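Local coordinates for protein cell division topological specificity factor (Helicobacter pylori, PDB 3KU7) that probably restricts formation of the division septum to midcell by counteracting the MinC and MinD division inhibitors at internal sites while permitting inhibition at the poles, at residues D57-T62 with E73-L78. Residues are numbered along the deposited sequence; the frame is centred on the assembly and turned at random.
Sequences DIHFKT and EVEIIL
Strand 57-61 runs antiparallel to the 73-77 part of strand 69-77, with 167° between their directions, and His-59 and Glu-75 form a hydrogen-bonded pair in which His-59 N reaches Glu-75 O at 2.8 Å and Glu-75 N returns to His-59 O at 2.7 Å. Lys-61 and Glu-73 repeat this two-way exchange at the next hydrogen-bonded pair. Between these rungs Phe-60 faces Val-74 in a non-hydrogen-bonded pair, with CB of Phe-60 resting on CG2 of Val-74; CG of Phe-60 sits between its own N and carbonyl carbon (chi1 67°), while the ring extends off the partner strand. On the same face, CG2 of Ile-58 lies 4.1 Å from CG1 of Val-74. The two strands form a beta hairpin within the alpha-beta fold of this MinE chain, where strand 22-30 flanks 69-77 on its other side and helix 38-53 packs against Ile-58, Phe-60 and Ile-76. The reverse face is mostly polar. Lys-61 lies beside Glu-73, its CE 3.4 Å from Glu-73 OE1, and crosses Glu-75 at about a right angle; Lys-61 NZ is 4.3 Å from Glu-75 OE1, too far for a salt bridge. Past His-59, CD1 of Ile-77 lies 3.6 Å from OD2 of Asp-57.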
loop_
_atom_site.group_PDB
_atom_site.type_symbol
_atom_site.label_atom_id
_atom_site.label_comp_id
_atom_site.label_asym_id
_atom_site.label_seq_id
_atom_site.Cartn_x
_atom_site.Cartn_y
_atom_site.Cartn_z
ATOM N N ASP A 57 1.992 -15.691 -2.823
ATOM C CA ASP A 57 1.683 -15.911 -1.414
ATOM C C ASP A 57 1.288 -14.553 -0.861
ATOM O O ASP A 57 2.134 -13.721 -0.571
ATOM C CB ASP A 57 2.906 -16.458 -0.655
ATOM C CG ASP A 57 2.642 -16.677 0.852
ATOM O OD1 ASP A 57 3.390 -17.469 1.470
ATOM O OD2 ASP A 57 1.719 -16.060 1.434
ATOM N N ILE A 58 -0.012 -14.321 -0.740
ATOM C CA ILE A 58 -0.497 -13.052 -0.222
ATOM C C ILE A 58 -1.471 -13.185 0.933
ATOM O O ILE A 58 -2.482 -13.888 0.855
ATOM C CB ILE A 58 -1.141 -12.236 -1.336
ATOM C CG1 ILE A 58 -0.033 -11.719 -2.247
ATOM C CG2 ILE A 58 -1.988 -11.107 -0.753
ATOM C CD1 ILE A 58 -0.530 -11.080 -3.467
ATOM N N HIS A 59 -1.156 -12.486 2.012
ATOM C CA HIS A 59 -1.989 -12.535 3.187
ATOM C C HIS A 59 -2.504 -11.146 3.496
ATOM O O HIS A 59 -1.723 -10.214 3.578
ATOM C CB HIS A 59 -1.161 -13.046 4.351
ATOM C CG HIS A 59 -1.957 -13.299 5.590
ATOM N ND1 HIS A 59 -1.362 -13.632 6.782
ATOM C CD2 HIS A 59 -3.290 -13.289 5.809
ATOM C CE1 HIS A 59 -2.306 -13.819 7.696
ATOM N NE2 HIS A 59 -3.479 -13.617 7.128
ATOM N N PHE A 60 -3.817 -11.000 3.649
ATOM C CA PHE A 60 -4.392 -9.694 3.961
ATOM C C PHE A 60 -5.492 -9.719 5.014
ATOM O O PHE A 60 -6.522 -10.355 4.859
ATOM C CB PHE A 60 -4.899 -9.000 2.683
ATOM C CG PHE A 60 -6.082 -9.672 2.033
ATOM C CD1 PHE A 60 -7.381 -9.447 2.504
ATOM C CD2 PHE A 60 -5.897 -10.503 0.930
ATOM C CE1 PHE A 60 -8.482 -10.046 1.881
ATOM C CE2 PHE A 60 -6.982 -11.103 0.306
ATOM C CZ PHE A 60 -8.282 -10.871 0.782
ATOM N N LYS A 61 -5.250 -9.019 6.111
ATOM C CA LYS A 61 -6.222 -8.945 7.190
ATOM C C LYS A 61 -6.616 -7.492 7.357
ATOM O O LYS A 61 -6.079 -6.623 6.666
ATOM C CB LYS A 61 -5.625 -9.486 8.493
ATOM C CG LYS A 61 -4.121 -9.291 8.684
ATOM C CD LYS A 61 -3.707 -9.572 10.138
ATOM C CE LYS A 61 -2.188 -9.723 10.360
ATOM N NZ LYS A 61 -1.674 -11.120 10.172
ATOM N N THR A 62 -7.550 -7.227 8.266
ATOM C CA THR A 62 -8.005 -5.862 8.498
ATOM C C THR A 62 -7.494 -5.171 9.773
ATOM O O THR A 62 -6.701 -4.244 9.682
ATOM C CB THR A 62 -9.537 -5.794 8.420
ATOM O OG1 THR A 62 -9.912 -5.660 7.044
ATOM C CG2 THR A 62 -10.078 -4.610 9.213
ATOM N N GLU A 73 -4.075 -4.550 6.342
ATOM C CA GLU A 73 -2.686 -4.998 6.328
ATOM C C GLU A 73 -2.520 -6.097 5.302
ATOM O O GLU A 73 -3.357 -6.970 5.197
ATOM C CB GLU A 73 -2.317 -5.514 7.724
ATOM C CG GLU A 73 -0.823 -5.525 8.043
ATOM C CD GLU A 73 -0.520 -5.616 9.541
ATOM O OE1 GLU A 73 -0.996 -6.569 10.200
ATOM O OE2 GLU A 73 0.206 -4.739 10.061
ATOM N N VAL A 74 -1.433 -6.048 4.543
ATOM C CA VAL A 74 -1.170 -7.042 3.508
ATOM C C VAL A 74 0.281 -7.500 3.460
ATOM O O VAL A 74 1.168 -6.727 3.092
ATOM C CB VAL A 74 -1.536 -6.516 2.106
ATOM C CG1 VAL A 74 -1.143 -7.536 1.065
ATOM C CG2 VAL A 74 -3.009 -6.284 2.011
ATOM N N GLU A 75 0.502 -8.769 3.816
ATOM C CA GLU A 75 1.825 -9.377 3.821
ATOM C C GLU A 75 2.039 -10.151 2.537
ATOM O O GLU A 75 1.255 -11.008 2.135
ATOM C CB GLU A 75 2.000 -10.290 5.039
ATOM C CG GLU A 75 1.899 -9.574 6.379
ATOM C CD GLU A 75 0.475 -9.092 6.761
ATOM O OE1 GLU A 75 0.359 -8.243 7.672
ATOM O OE2 GLU A 75 -0.534 -9.558 6.182
ATOM N N ILE A 76 3.153 -9.830 1.911
ATOM C CA ILE A 76 3.524 -10.394 0.640
ATOM C C ILE A 76 4.893 -11.067 0.630
ATOM O O ILE A 76 5.916 -10.423 0.805
ATOM C CB ILE A 76 3.499 -9.263 -0.414
ATOM C CG1 ILE A 76 2.141 -8.529 -0.354
ATOM C CG2 ILE A 76 3.789 -9.840 -1.791
ATOM C CD1 ILE A 76 2.095 -7.163 -1.037
ATOM N N ILE A 77 4.898 -12.373 0.407
ATOM C CA ILE A 77 6.134 -13.125 0.329
ATOM C C ILE A 77 6.629 -13.150 -1.109
ATOM O O ILE A 77 5.950 -13.653 -1.992
ATOM C CB ILE A 77 5.937 -14.574 0.809
ATOM C CG1 ILE A 77 5.762 -14.616 2.322
ATOM C CG2 ILE A 77 7.102 -15.398 0.418
ATOM C CD1 ILE A 77 4.424 -14.104 2.764
ATOM N N LEU A 78 7.827 -12.619 -1.336
ATOM C CA LEU A 78 8.423 -12.591 -2.673
ATOM C C LEU A 78 8.935 -13.951 -3.142
ATOM O O LEU A 78 9.316 -14.799 -2.339
ATOM C CB LEU A 78 9.577 -11.581 -2.736
ATOM C CG LEU A 78 9.299 -10.114 -2.430
ATOM C CD1 LEU A 78 10.566 -9.279 -2.646
ATOM C CD2 LEU A 78 8.175 -9.632 -3.314
#